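Local coordinates for protein malyl-CoA lyase/beta-methylmalyl-CoA lyase (Methylobacterium extorquens, PDB 5UGR) that belongs to the HpcH/HpaI aldolase/citrate lyase family, folds as a TIM barrel with a magnesium site and assembles from six copies, at residues P11-S16 / D319-K324; A95-D100 / K127-K132; A115-T120 / S155-A160; M161-A166 / F208-M213; T177-V182 / D226-D231. One frame throughout, in Å; residues are numbered along the deposited sequence. Where two conformers were deposited one is given.

Interaction 1 of 5, residues P11-S16 / D319-K324; sequences PRLHRS and DAMGGK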
# COMPACT_ATOMS: atom_id res chain seq x y z
N PRO A 11 3.70 28.20 -11.18
CA PRO A 11 2.43 28.70 -11.76
C PRO A 11 2.51 29.38 -13.16
O PRO A 11 2.44 30.60 -13.25
CB PRO A 11 1.95 29.71 -10.70
CG PRO A 11 3.21 30.24 -10.08
CD PRO A 11 4.25 29.14 -10.19
N ARG A 12 2.52 28.60 -14.22
CA ARG A 12 2.65 29.10 -15.61
C ARG A 12 1.29 29.31 -16.22
O ARG A 12 0.33 28.58 -15.91
CB ARG A 12 3.40 28.11 -16.48
CG ARG A 12 4.73 27.63 -15.92
CD ARG A 12 5.51 26.76 -16.88
NE ARG A 12 6.59 26.04 -16.23
CZ ARG A 12 7.89 26.23 -16.42
NH1 ARG A 12 8.39 27.26 -17.15
NH2 ARG A 12 8.72 25.41 -15.84
N LEU A 13 1.25 30.25 -17.18
CA LEU A 13 0.09 30.48 -18.02
C LEU A 13 0.06 29.40 -19.09
O LEU A 13 1.06 29.13 -19.73
CB LEU A 13 0.15 31.87 -18.65
CG LEU A 13 -1.01 32.23 -19.53
CD1 LEU A 13 -2.29 32.42 -18.76
CD2 LEU A 13 -0.71 33.56 -20.23
N HIS A 14 -1.05 28.70 -19.21
CA HIS A 14 -1.13 27.48 -20.00
C HIS A 14 -2.51 27.33 -20.66
O HIS A 14 -3.15 26.28 -20.58
CB HIS A 14 -0.81 26.32 -19.05
CG HIS A 14 -0.46 25.05 -19.71
ND1 HIS A 14 0.30 24.08 -19.07
CD2 HIS A 14 -0.75 24.55 -20.93
CE1 HIS A 14 0.48 23.07 -19.89
NE2 HIS A 14 -0.17 23.32 -21.01
N ARG A 15 -2.99 28.37 -21.31
CA ARG A 15 -4.29 28.32 -21.98
C ARG A 15 -4.30 27.49 -23.26
O ARG A 15 -5.29 26.82 -23.60
CB ARG A 15 -4.78 29.74 -22.30
CG ARG A 15 -4.93 30.66 -21.11
CD ARG A 15 -5.05 32.09 -21.53
NE ARG A 15 -3.91 32.54 -22.29
CZ ARG A 15 -3.88 33.64 -23.04
NH1 ARG A 15 -4.93 34.46 -23.12
NH2 ARG A 15 -2.80 33.95 -23.71
N SER A 16 -3.21 27.61 -24.01
CA SER A 16 -3.03 27.02 -25.31
C SER A 16 -1.72 26.28 -25.36
O SER A 16 -0.68 26.79 -24.89
CB SER A 16 -3.07 28.11 -26.40
OG SER A 16 -2.17 29.16 -26.15
N ASP A 319 -1.28 37.86 -14.15
CA ASP A 319 -0.19 38.82 -14.32
C ASP A 319 0.54 38.49 -15.61
O ASP A 319 0.99 39.38 -16.32
CB ASP A 319 0.79 38.73 -13.15
CG ASP A 319 0.24 39.35 -11.84
OD1 ASP A 319 -0.87 40.00 -11.83
OD2 ASP A 319 0.99 39.22 -10.83
N ALA A 320 0.71 37.19 -15.90
CA ALA A 320 1.39 36.77 -17.15
C ALA A 320 0.67 37.25 -18.39
O ALA A 320 1.27 37.65 -19.38
CB ALA A 320 1.52 35.26 -17.19
N MET A 321 -0.64 37.18 -18.35
CA MET A 321 -1.48 37.63 -19.44
C MET A 321 -1.28 39.09 -19.67
O MET A 321 -1.23 39.53 -20.81
CB MET A 321 -2.98 37.30 -19.22
CG MET A 321 -3.41 36.13 -20.10
SD MET A 321 -5.10 35.94 -19.70
CE MET A 321 -5.68 37.21 -20.89
N GLY A 322 -1.17 39.86 -18.59
CA GLY A 322 -1.03 41.28 -18.68
C GLY A 322 0.26 41.70 -19.31
O GLY A 322 0.34 42.79 -19.84
N GLY A 323 1.28 40.84 -19.26
CA GLY A 323 2.59 41.21 -19.82
C GLY A 323 2.95 40.59 -21.16
O GLY A 323 4.07 40.74 -21.61
N LYS A 324 1.99 39.89 -21.77
CA LYS A 324 2.25 39.05 -22.96
C LYS A 324 2.51 39.88 -24.22
O LYS A 324 3.55 39.69 -24.88
CB LYS A 324 1.14 37.97 -23.14
CG LYS A 324 1.68 36.64 -23.72
CD LYS A 324 0.80 35.45 -23.43
CE LYS A 324 1.37 34.08 -23.97
NZ LYS A 324 0.70 33.69 -25.29
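L13 rests its isobutyl group against the last turn of helix 305-322, and here the contact is tight. Its CB lies 3.9 Å from A320 CB, a methyl small enough to let loop and helix come close. L13 CG stands anti to the backbone N (chi1 -179°), and of the two methyls beyond it CD2 comes within 3.7 Å of M321 CG, the two side chains crossing at about a right angle. An unbranched methionine suits this place because it serves two neighbours at once. M321 CG also lies 3.8 Å above the plane of the R15 guanidinium, offset toward its rim, while a bend at chi3 (85°) puts M321 CE 3.6 Å from R15 NH1. In the fold, 11-16 leads into 16-21, the first strand of the TIM barrel, and here meets the C-terminal helix, which lies beyond the eight strands. The solvent side is looser, and no hydrogen bond crosses it. Exposed K324 lays its CD 4.0 Å from L13 CD2 and slides past R15 in the opposite direction. K324 NZ then arrives in the guanidinium plane, at its edge, 3.8 Å from R15 NH2. Two like charges so close are probably tolerated because D37 pairs with both: its OD2 forms a salt bridge with R15 NE and its OD1 one with K324 NZ.

Interaction 2 of 5, residues A95-D100 / K127-K132; sequences ACPRLD and KKREKK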
# COMPACT_ATOMS: atom_id res chain seq x y z
N ALA A 95 22.23 20.07 -24.84
CA ALA A 95 22.52 21.13 -25.83
C ALA A 95 21.70 22.39 -25.71
O ALA A 95 22.07 23.40 -26.32
CB ALA A 95 22.41 20.57 -27.23
N CYS A 96 20.58 22.34 -24.97
CA CYS A 96 19.55 23.37 -25.16
C CYS A 96 19.08 23.97 -23.84
O CYS A 96 18.02 23.59 -23.31
CB CYS A 96 18.36 22.82 -25.94
SG CYS A 96 18.72 22.08 -27.53
N PRO A 97 19.83 24.94 -23.30
CA PRO A 97 19.39 25.67 -22.09
C PRO A 97 17.97 26.30 -22.23
O PRO A 97 17.31 26.50 -21.21
CB PRO A 97 20.43 26.80 -21.94
CG PRO A 97 21.59 26.38 -22.74
CD PRO A 97 21.17 25.38 -23.75
N ARG A 98 17.54 26.66 -23.43
CA ARG A 98 16.22 27.29 -23.64
C ARG A 98 15.06 26.39 -23.26
O ARG A 98 13.98 26.86 -22.96
CB ARG A 98 16.07 27.81 -25.07
CG ARG A 98 14.75 28.51 -25.41
CD ARG A 98 14.58 29.73 -24.56
NE ARG A 98 13.32 30.43 -24.74
CZ ARG A 98 12.18 30.05 -24.14
NH1 ARG A 98 12.14 28.92 -23.42
NH2 ARG A 98 11.08 30.79 -24.29
N LEU A 99 15.27 25.08 -23.31
CA LEU A 99 14.19 24.15 -22.96
C LEU A 99 13.70 24.43 -21.54
O LEU A 99 14.49 24.50 -20.60
CB LEU A 99 14.69 22.72 -23.10
CG LEU A 99 13.61 21.66 -22.97
CD1 LEU A 99 12.57 21.71 -24.06
CD2 LEU A 99 14.26 20.27 -22.84
N ASP A 100 12.36 24.48 -21.41
CA ASP A 100 11.73 24.66 -20.13
C ASP A 100 11.17 23.36 -19.50
O ASP A 100 11.22 23.20 -18.26
CB ASP A 100 10.59 25.67 -20.22
CG ASP A 100 11.05 27.07 -20.65
OD1 ASP A 100 12.00 27.59 -19.99
OD2 ASP A 100 10.45 27.59 -21.61
N LYS A 127 25.62 19.81 -16.39
CA LYS A 127 25.68 21.05 -17.14
C LYS A 127 25.68 22.28 -16.23
O LYS A 127 25.84 23.40 -16.71
CB LYS A 127 24.55 21.18 -18.18
CG LYS A 127 24.58 20.13 -19.31
CD LYS A 127 25.88 20.04 -20.12
CE LYS A 127 26.07 21.29 -20.90
NZ LYS A 127 27.32 21.07 -21.69
N LYS A 128 25.48 22.07 -14.94
CA LYS A 128 25.51 23.17 -13.97
C LYS A 128 24.51 24.30 -14.27
O LYS A 128 24.75 25.42 -13.98
CB LYS A 128 26.93 23.68 -13.77
CG LYS A 128 27.93 22.61 -13.32
CD LYS A 128 29.35 23.18 -13.30
CE LYS A 128 30.30 22.24 -12.55
NZ LYS A 128 31.73 22.69 -12.58
N ARG A 129 23.30 23.80 -14.53
CA ARG A 129 22.15 24.53 -14.96
C ARG A 129 21.51 25.43 -13.85
O ARG A 129 21.34 24.91 -12.75
CB ARG A 129 21.19 23.44 -15.39
CG ARG A 129 21.56 22.78 -16.61
CD ARG A 129 21.17 23.87 -17.60
NE ARG A 129 21.83 23.72 -18.87
CZ ARG A 129 21.46 22.80 -19.76
NH1 ARG A 129 22.13 22.72 -20.89
NH2 ARG A 129 20.45 21.94 -19.48
N GLU A 130 21.16 26.73 -14.07
CA GLU A 130 20.35 27.38 -13.00
C GLU A 130 18.93 26.89 -13.08
O GLU A 130 18.33 26.58 -12.08
CB GLU A 130 20.34 28.89 -13.20
CG GLU A 130 19.70 29.64 -12.04
CD GLU A 130 20.73 30.40 -11.21
OE1 GLU A 130 21.90 29.94 -11.10
OE2 GLU A 130 20.36 31.47 -10.68
N LYS A 131 18.38 26.90 -14.29
CA LYS A 131 16.97 26.57 -14.52
C LYS A 131 16.80 25.08 -14.24
O LYS A 131 17.65 24.28 -14.62
CB LYS A 131 16.57 26.89 -15.97
CG LYS A 131 15.09 26.57 -16.31
CD LYS A 131 14.89 26.28 -17.81
CE LYS A 131 15.13 27.49 -18.62
NZ LYS A 131 14.77 27.43 -20.04
N LYS A 132 15.69 24.70 -13.62
CA LYS A 132 15.30 23.28 -13.48
C LYS A 132 14.13 23.02 -14.43
O LYS A 132 13.08 23.70 -14.38
CB LYS A 132 14.93 22.95 -12.02
CG LYS A 132 16.12 22.95 -10.97
CD LYS A 132 15.78 22.16 -9.67
CE LYS A 132 16.82 21.10 -9.17
NZ LYS A 132 16.64 19.56 -9.45
O HOH W 1 11.73 25.11 -16.33
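K131 reaches across to D100 and to the turn before it, and three acceptors grip its ammonium group. Closest is the salt bridge from K131 NZ to D100 OD1, 2.8 Å long, which meets the oxygen from above the carboxylate plane. K131 NZ also donates to P97 O at 2.9 Å, within the carbonyl plane, and weakly to L99 O at 3.0 Å. R98 O is near as well, but its angle is too poor for a bond. K131 CG is anti to the backbone N (chi1 180°), and a bend at chi3 (-67°) sets CE close to D100 OD1; a long, flexible lysine is what this reach requires. The carboxylate is shared: R98 NH1 donates to D100 OD2 at 2.8 Å, giving a three-residue salt-bridge network, and M73 N bonds to the same oxygen. R98 NH2 is occupied by G69 O and K71 O. Both segments are helix-to-strand loops of the TIM barrel, leading into the neighbouring strands 101-104 and 134-139. The first makes a type I turn from C96 to L99, with P97 at its second position, where the ring holds phi near the value the turn needs. P97 CA sits 4.2 Å above the centre of the R129 guanidinium, with K127 CB over the opposite face. R129 NH2 is satisfied by V93 O and NH1 weakly by E94 O, both at the end of helix 85-95. Where the strands begin, one water donates to D100 O and K132 O, 2.8 Å from each.

Interaction 3 of 5, residues A115-T120 / S155-A160; sequences AIDVLT and SKRLEA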
# COMPACT_ATOMS: atom_id res chain seq x y z
N ALA A 115 11.88 7.70 -13.47
CA ALA A 115 12.98 7.38 -14.39
C ALA A 115 13.46 8.59 -15.16
O ALA A 115 14.69 8.75 -15.33
CB ALA A 115 12.57 6.25 -15.32
N ILE A 116 12.51 9.39 -15.66
CA ILE A 116 12.89 10.59 -16.41
C ILE A 116 13.49 11.63 -15.48
O ILE A 116 14.39 12.39 -15.88
CB ILE A 116 11.70 11.12 -17.24
CG1 ILE A 116 11.08 9.99 -18.06
CG2 ILE A 116 12.14 12.28 -18.15
CD1 ILE A 116 11.99 9.13 -18.85
N ASP A 117 13.02 11.69 -14.23
CA ASP A 117 13.57 12.61 -13.23
C ASP A 117 15.07 12.26 -12.96
O ASP A 117 15.91 13.17 -12.95
CB ASP A 117 12.70 12.54 -11.99
CG ASP A 117 12.74 13.75 -11.11
OD1 ASP A 117 13.60 14.64 -11.30
OD2 ASP A 117 11.92 13.77 -10.14
N VAL A 118 15.41 10.97 -12.81
CA VAL A 118 16.78 10.56 -12.59
C VAL A 118 17.65 11.10 -13.75
O VAL A 118 18.67 11.77 -13.51
CB VAL A 118 16.89 9.05 -12.49
CG1 VAL A 118 18.34 8.63 -12.48
CG2 VAL A 118 16.19 8.53 -11.21
N LEU A 119 17.26 10.79 -14.99
CA LEU A 119 18.09 11.11 -16.15
C LEU A 119 18.22 12.62 -16.29
O LEU A 119 19.35 13.14 -16.51
CB LEU A 119 17.50 10.42 -17.38
CG LEU A 119 18.26 10.63 -18.69
CD1 LEU A 119 19.71 10.14 -18.58
CD2 LEU A 119 17.54 9.89 -19.80
N THR A 120 17.10 13.32 -16.25
CA THR A 120 17.08 14.78 -16.37
C THR A 120 17.93 15.44 -15.30
O THR A 120 18.75 16.35 -15.61
CB THR A 120 15.64 15.32 -16.31
OG1 THR A 120 14.86 14.72 -17.38
CG2 THR A 120 15.64 16.82 -16.49
N SER A 155 6.76 13.28 -8.86
CA SER A 155 8.01 14.05 -9.02
C SER A 155 7.78 15.49 -8.60
O SER A 155 6.77 16.08 -8.98
CB SER A 155 8.47 14.06 -10.46
OG SER A 155 9.58 14.93 -10.68
N LYS A 156 8.78 16.07 -7.94
CA LYS A 156 8.74 17.50 -7.62
C LYS A 156 8.77 18.38 -8.87
O LYS A 156 8.37 19.56 -8.80
CB LYS A 156 9.91 17.85 -6.69
CG LYS A 156 9.70 17.31 -5.28
CD LYS A 156 10.80 17.80 -4.32
CE LYS A 156 12.18 17.22 -4.59
NZ LYS A 156 12.26 15.71 -4.48
N ARG A 157 9.20 17.81 -10.00
CA ARG A 157 9.15 18.51 -11.28
C ARG A 157 7.82 18.57 -11.92
O ARG A 157 7.63 19.33 -12.86
CB ARG A 157 10.13 17.93 -12.29
CG ARG A 157 11.59 17.88 -11.89
CD ARG A 157 12.43 17.26 -12.99
NE ARG A 157 13.82 17.13 -12.62
CZ ARG A 157 14.77 18.04 -12.83
NH1 ARG A 157 14.52 19.18 -13.46
NH2 ARG A 157 16.00 17.76 -12.42
N LEU A 158 6.89 17.69 -11.50
CA LEU A 158 5.64 17.57 -12.20
C LEU A 158 4.78 18.80 -12.00
O LEU A 158 4.55 19.25 -10.87
CB LEU A 158 4.89 16.30 -11.75
CG LEU A 158 3.64 15.92 -12.55
CD1 LEU A 158 3.96 15.74 -14.01
CD2 LEU A 158 3.06 14.62 -11.97
N GLU A 159 4.31 19.36 -13.11
CA GLU A 159 3.49 20.55 -13.15
C GLU A 159 2.10 20.42 -13.75
O GLU A 159 1.23 21.25 -13.43
CB GLU A 159 4.17 21.68 -13.95
CG GLU A 159 5.55 22.04 -13.48
CD GLU A 159 6.16 23.21 -14.27
OE1 GLU A 159 7.42 23.31 -14.25
OE2 GLU A 159 5.37 23.98 -14.90
N ALA A 160 1.86 19.42 -14.59
CA ALA A 160 0.66 19.43 -15.45
C ALA A 160 0.43 18.03 -16.00
O ALA A 160 1.38 17.25 -16.15
CB ALA A 160 0.88 20.39 -16.61
O HOH W 2 10.92 14.43 -6.91
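Between the barrel helix 110-127 and the turn that starts strand 158-163, the buried carboxylate of D117 is gripped by S155 at one oxygen and R157 at the other. S155 OG donates to D117 OD2 at 2.7 Å. A water held by K156 N and NZ also donates weakly to OD2. The same OG of S155 accepts from R157 N at 3.0 Å, closing an ST turn; serine fits because its one hydroxyl can do both. R157 approaches D117 with its NE alone, 2.8 Å from OD1, forming a salt bridge with an N-H...O angle of 149°. D117 OD1 lies in the guanidinium plane, yet the carboxylate and guanidinium planes stand 80° apart, so this is not a flat two-pronged pairing. R157 runs extended from CG to NE, and T120 CG2 sits 3.9 Å above the centre of its guanidinium. T120 OG1 donates to I116 O at 2.8 Å, leaving the methyl to pack. R157 NH1 bonds to I133 O, and NH2 to T121 OG1 and E124. S155 to L158 form a type I turn. The whole joins an outer helix of a TIM barrel to the loop that feeds the next-but-one strand.

Interaction 4 of 5, residues M161-A166 / F208-M213; sequences MSFGVA and FAQNRM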
# COMPACT_ATOMS: atom_id res chain seq x y z
N MET A 161 -0.84 17.75 -16.31
CA MET A 161 -1.21 16.52 -17.01
C MET A 161 -2.09 16.91 -18.20
O MET A 161 -2.99 17.76 -18.04
CB MET A 161 -2.00 15.54 -16.11
CG MET A 161 -1.48 15.36 -14.70
SD MET A 161 -2.39 14.14 -13.70
CE MET A 161 -0.99 13.07 -13.51
N SER A 162 -1.80 16.28 -19.36
CA SER A 162 -2.65 16.44 -20.52
C SER A 162 -3.45 15.16 -20.76
O SER A 162 -2.87 14.07 -20.69
CB SER A 162 -1.84 16.72 -21.78
OG SER A 162 -1.35 18.07 -21.83
N PHE A 163 -4.76 15.33 -21.08
CA PHE A 163 -5.63 14.22 -21.46
C PHE A 163 -5.50 13.97 -22.93
O PHE A 163 -6.03 14.72 -23.76
CB PHE A 163 -7.04 14.50 -21.03
CG PHE A 163 -8.01 13.49 -21.50
CD1 PHE A 163 -7.78 12.15 -21.27
CD2 PHE A 163 -9.12 13.88 -22.28
CE1 PHE A 163 -8.68 11.20 -21.77
CE2 PHE A 163 -10.03 12.92 -22.74
CZ PHE A 163 -9.79 11.60 -22.51
N GLY A 164 -4.80 12.88 -23.28
CA GLY A 164 -4.59 12.51 -24.68
C GLY A 164 -5.77 11.74 -25.22
O GLY A 164 -5.74 10.49 -25.28
N VAL A 165 -6.81 12.45 -25.61
CA VAL A 165 -8.10 11.83 -25.93
C VAL A 165 -8.05 10.78 -27.03
O VAL A 165 -8.74 9.76 -26.92
CB VAL A 165 -9.19 12.92 -26.17
CG1 VAL A 165 -8.87 13.74 -27.41
CG2 VAL A 165 -10.58 12.27 -26.26
N ALA A 166 -7.30 11.02 -28.09
CA ALA A 166 -7.33 10.05 -29.20
C ALA A 166 -6.61 8.76 -28.86
O ALA A 166 -7.09 7.61 -29.14
CB ALA A 166 -6.75 10.67 -30.47
N PHE A 208 -15.83 10.79 -17.76
CA PHE A 208 -15.12 10.07 -16.72
C PHE A 208 -13.63 10.35 -16.69
O PHE A 208 -13.04 10.70 -15.65
CB PHE A 208 -15.43 8.56 -16.83
CG PHE A 208 -14.74 7.75 -15.74
CD1 PHE A 208 -13.43 7.26 -15.89
CD2 PHE A 208 -15.38 7.53 -14.54
CE1 PHE A 208 -12.82 6.53 -14.91
CE2 PHE A 208 -14.75 6.82 -13.54
CZ PHE A 208 -13.48 6.30 -13.72
N ALA A 209 -13.02 10.23 -17.85
CA ALA A 209 -11.60 10.47 -18.00
C ALA A 209 -11.19 11.87 -17.59
O ALA A 209 -10.22 12.06 -16.82
CB ALA A 209 -11.18 10.21 -19.44
N GLN A 210 -11.92 12.86 -18.11
CA GLN A 210 -11.58 14.26 -17.79
C GLN A 210 -11.73 14.59 -16.31
O GLN A 210 -10.88 15.22 -15.72
CB GLN A 210 -12.44 15.21 -18.63
CG GLN A 210 -11.98 15.24 -20.11
CD GLN A 210 -12.81 16.19 -20.94
OE1 GLN A 210 -14.00 16.34 -20.72
NE2 GLN A 210 -12.20 16.82 -21.90
N ASN A 211 -12.82 14.11 -15.70
CA ASN A 211 -13.04 14.39 -14.30
C ASN A 211 -12.02 13.67 -13.45
O ASN A 211 -11.53 14.21 -12.46
CB ASN A 211 -14.45 14.02 -13.85
CG ASN A 211 -15.51 15.11 -14.17
OD1 ASN A 211 -15.80 15.99 -13.35
ND2 ASN A 211 -16.06 15.06 -15.37
N ARG A 212 -11.71 12.41 -13.75
CA ARG A 212 -10.72 11.71 -12.91
C ARG A 212 -9.37 12.36 -12.99
O ARG A 212 -8.71 12.53 -11.95
CB ARG A 212 -10.64 10.23 -13.25
CG ARG A 212 -9.83 9.45 -12.21
CD ARG A 212 -9.91 7.96 -12.48
NE ARG A 212 -8.96 7.27 -11.62
CZ ARG A 212 -8.71 5.99 -11.66
NH1 ARG A 212 -9.33 5.20 -12.56
NH2 ARG A 212 -7.74 5.52 -10.89
N MET A 213 -8.96 12.72 -14.20
CA MET A 213 -7.67 13.43 -14.30
C MET A 213 -7.68 14.79 -13.64
O MET A 213 -6.70 15.13 -12.95
CB MET A 213 -7.25 13.56 -15.78
CG MET A 213 -5.79 13.93 -15.97
SD MET A 213 -5.34 14.45 -17.62
CE MET A 213 -5.90 16.15 -17.53
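A right-handed beta-alpha-beta crossover of the TIM barrel sets M161 and F163 of strand 158-163 against A209, Q210 and M213 of helix 207-220, the helix that leads to the neighbouring parallel strand 223-226. The short strand and helix segments run antiparallel, 173° between their directions, with axes 9.5 Å apart. M161 and F163 direct their CB atoms to the helix, although the M161 chain then turns off; S162 between them points away, its OG hydrogen-bonded to E136 and W254. F163 CG is anti to the backbone N (chi1 174°), and the ring beyond it reaches the helix. Its CE1 is 3.6 Å from A209 CB, and the small alanine lets the ring come this near. Its CD2 is 3.8 Å from Q210 CG; the aliphatic part of Q210 does the packing while its NE2 goes to D226. V165 CA covers one ring face, and Y168 meets the ring edge-to-face. At the strand's end G164 is the centre of an inverse gamma turn and the N-cap residue of helix 165-172. M213, flexible and apolar, packs against the strand backbone. It slides past M161 in the opposite direction, with SD 3.8 Å from M161 CB. The same SD rests 3.6 Å from F163 N, and the bend at chi3 (81°) brings M213 CE to 3.4 Å from M161 O.

Interaction 5 of 5, residues T177-V182 / D226-D231; sequences TVIGGV and DGPFGD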
# COMPACT_ATOMS: atom_id res chain seq x y z
N THR A 177 -13.12 7.38 -34.76
CA THR A 177 -12.34 7.51 -36.00
C THR A 177 -11.80 8.93 -36.23
O THR A 177 -11.15 9.19 -37.26
CB THR A 177 -13.22 7.06 -37.19
OG1 THR A 177 -14.43 7.85 -37.20
CG2 THR A 177 -13.58 5.55 -37.04
N VAL A 178 -12.05 9.80 -35.25
CA VAL A 178 -11.87 11.26 -35.28
C VAL A 178 -11.12 11.51 -33.96
O VAL A 178 -11.32 10.75 -33.01
CB VAL A 178 -13.34 11.87 -35.16
CG1 VAL A 178 -13.41 13.30 -34.67
CG2 VAL A 178 -14.07 11.70 -36.49
N ILE A 179 -10.34 12.58 -33.87
CA ILE A 179 -9.62 12.98 -32.67
C ILE A 179 -10.59 13.81 -31.80
O ILE A 179 -10.95 14.94 -32.11
CB ILE A 179 -8.39 13.77 -33.02
CG1 ILE A 179 -7.43 12.85 -33.86
CG2 ILE A 179 -7.69 14.31 -31.77
CD1 ILE A 179 -6.20 13.59 -34.42
N GLY A 180 -10.95 13.27 -30.66
CA GLY A 180 -11.88 13.95 -29.83
C GLY A 180 -13.28 13.90 -30.49
O GLY A 180 -13.61 13.13 -31.45
N GLY A 181 -14.10 14.76 -29.95
CA GLY A 181 -15.48 14.89 -30.35
C GLY A 181 -16.44 13.96 -29.64
O GLY A 181 -16.07 13.29 -28.70
N VAL A 182 -17.66 13.96 -30.12
CA VAL A 182 -18.78 13.27 -29.52
C VAL A 182 -19.29 12.14 -30.48
O VAL A 182 -18.69 11.87 -31.55
CB VAL A 182 -19.83 14.27 -29.07
CG1 VAL A 182 -19.26 15.13 -27.94
CG2 VAL A 182 -20.30 15.10 -30.23
N ASP A 226 -6.55 19.82 -21.42
CA ASP A 226 -7.28 18.94 -22.34
C ASP A 226 -6.48 18.78 -23.61
O ASP A 226 -5.81 19.73 -24.05
CB ASP A 226 -8.66 19.56 -22.63
CG ASP A 226 -9.63 18.60 -23.30
OD1 ASP A 226 -9.49 17.36 -23.10
OD2 ASP A 226 -10.46 19.13 -24.09
N GLY A 227 -6.58 17.62 -24.24
CA GLY A 227 -5.78 17.27 -25.40
C GLY A 227 -6.36 17.74 -26.76
O GLY A 227 -7.12 18.72 -26.82
N PRO A 228 -6.02 17.03 -27.82
CA PRO A 228 -6.30 17.50 -29.17
C PRO A 228 -7.75 17.33 -29.58
O PRO A 228 -8.44 16.43 -29.08
CB PRO A 228 -5.38 16.62 -30.03
CG PRO A 228 -5.27 15.34 -29.23
CD PRO A 228 -5.25 15.77 -27.79
N PHE A 229 -8.19 18.19 -30.52
CA PHE A 229 -9.49 18.13 -31.19
C PHE A 229 -9.17 18.21 -32.68
O PHE A 229 -8.52 19.16 -33.12
CB PHE A 229 -10.32 19.31 -30.75
CG PHE A 229 -11.70 19.38 -31.37
CD1 PHE A 229 -12.75 18.69 -30.80
CD2 PHE A 229 -11.93 20.07 -32.55
CE1 PHE A 229 -14.02 18.76 -31.36
CE2 PHE A 229 -13.20 20.17 -33.10
CZ PHE A 229 -14.25 19.50 -32.51
N GLY A 230 -9.58 17.17 -33.42
CA GLY A 230 -9.10 16.99 -34.79
C GLY A 230 -9.81 17.73 -35.89
O GLY A 230 -9.26 17.89 -37.00
N ASP A 231 -11.02 18.22 -35.64
CA ASP A 231 -11.77 18.77 -36.74
C ASP A 231 -11.53 20.26 -36.88
O ASP A 231 -12.21 21.09 -36.29
CB ASP A 231 -13.27 18.43 -36.63
CG ASP A 231 -14.07 18.86 -37.87
OD1 ASP A 231 -13.48 19.50 -38.80
OD2 ASP A 231 -15.29 18.50 -37.91
O HOH W 3 -12.73 16.43 -33.76
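I179 O is gripped twice, by G230 N across the contact and by a water. G230 N donates at 2.9 Å with a fairly straight N-H...O angle of 161°, while the water donates to I179 O at 2.8 Å. That water lies over the centre of the F229 ring, 3.5 Å above its plane. It also accepts a weak bond from D231 N, bridging both segments. F229 suits this place because its flat face backs the water. I179 packs its CG2 methyl and CB on the other loop. CG2, anti to the backbone N, lies 3.7 Å from P228 CG and close to P228 O; the two side chains cross at about a right angle. I179 CB comes to 3.7 Å from G230 CA, a closeness that the bare CA of glycine allows. G180 and G181 both take positive phi (71° and 86°), and at G181 a CB would press on the carbonyl O before it, so glycine suits both. F229 CE1 approaches G181 N at 4.2 Å. The P228 side chain is about 8 Å from a bound magnesium ion. Segment 226-231 leaves the C-terminal end of barrel strand 223-226 and heads for helix 235-248, with P228 packed on W254 of strand 252-255. Segment 177-182 meets it on the way from helix 165-172 to strand 187-189, and its G181 O accepts from W206 NE1, just ahead of helix 207-220.

How the interactions relate
From the N terminus, 11-16 opens the longest loop, which interaction 1 closes only at 319-324, joining the lead-in of the first strand to the final helix; the other four contacts all fall within it. Interactions 2 and 3 cross, since 115-120 lies between 95-100 and 127-132, and together tie neighbouring helix-strand units; K132 and R157 bring like charges close where they meet. After them in series come interactions 4 and 5, which also cross: 4 continues along strand 158-163 from interaction 3, and Q210 probably hydrogen-bonds D226 of 5. R12 of interaction 1 also reaches interactions 2 and 3, touching D100 and forming a salt bridge with E159.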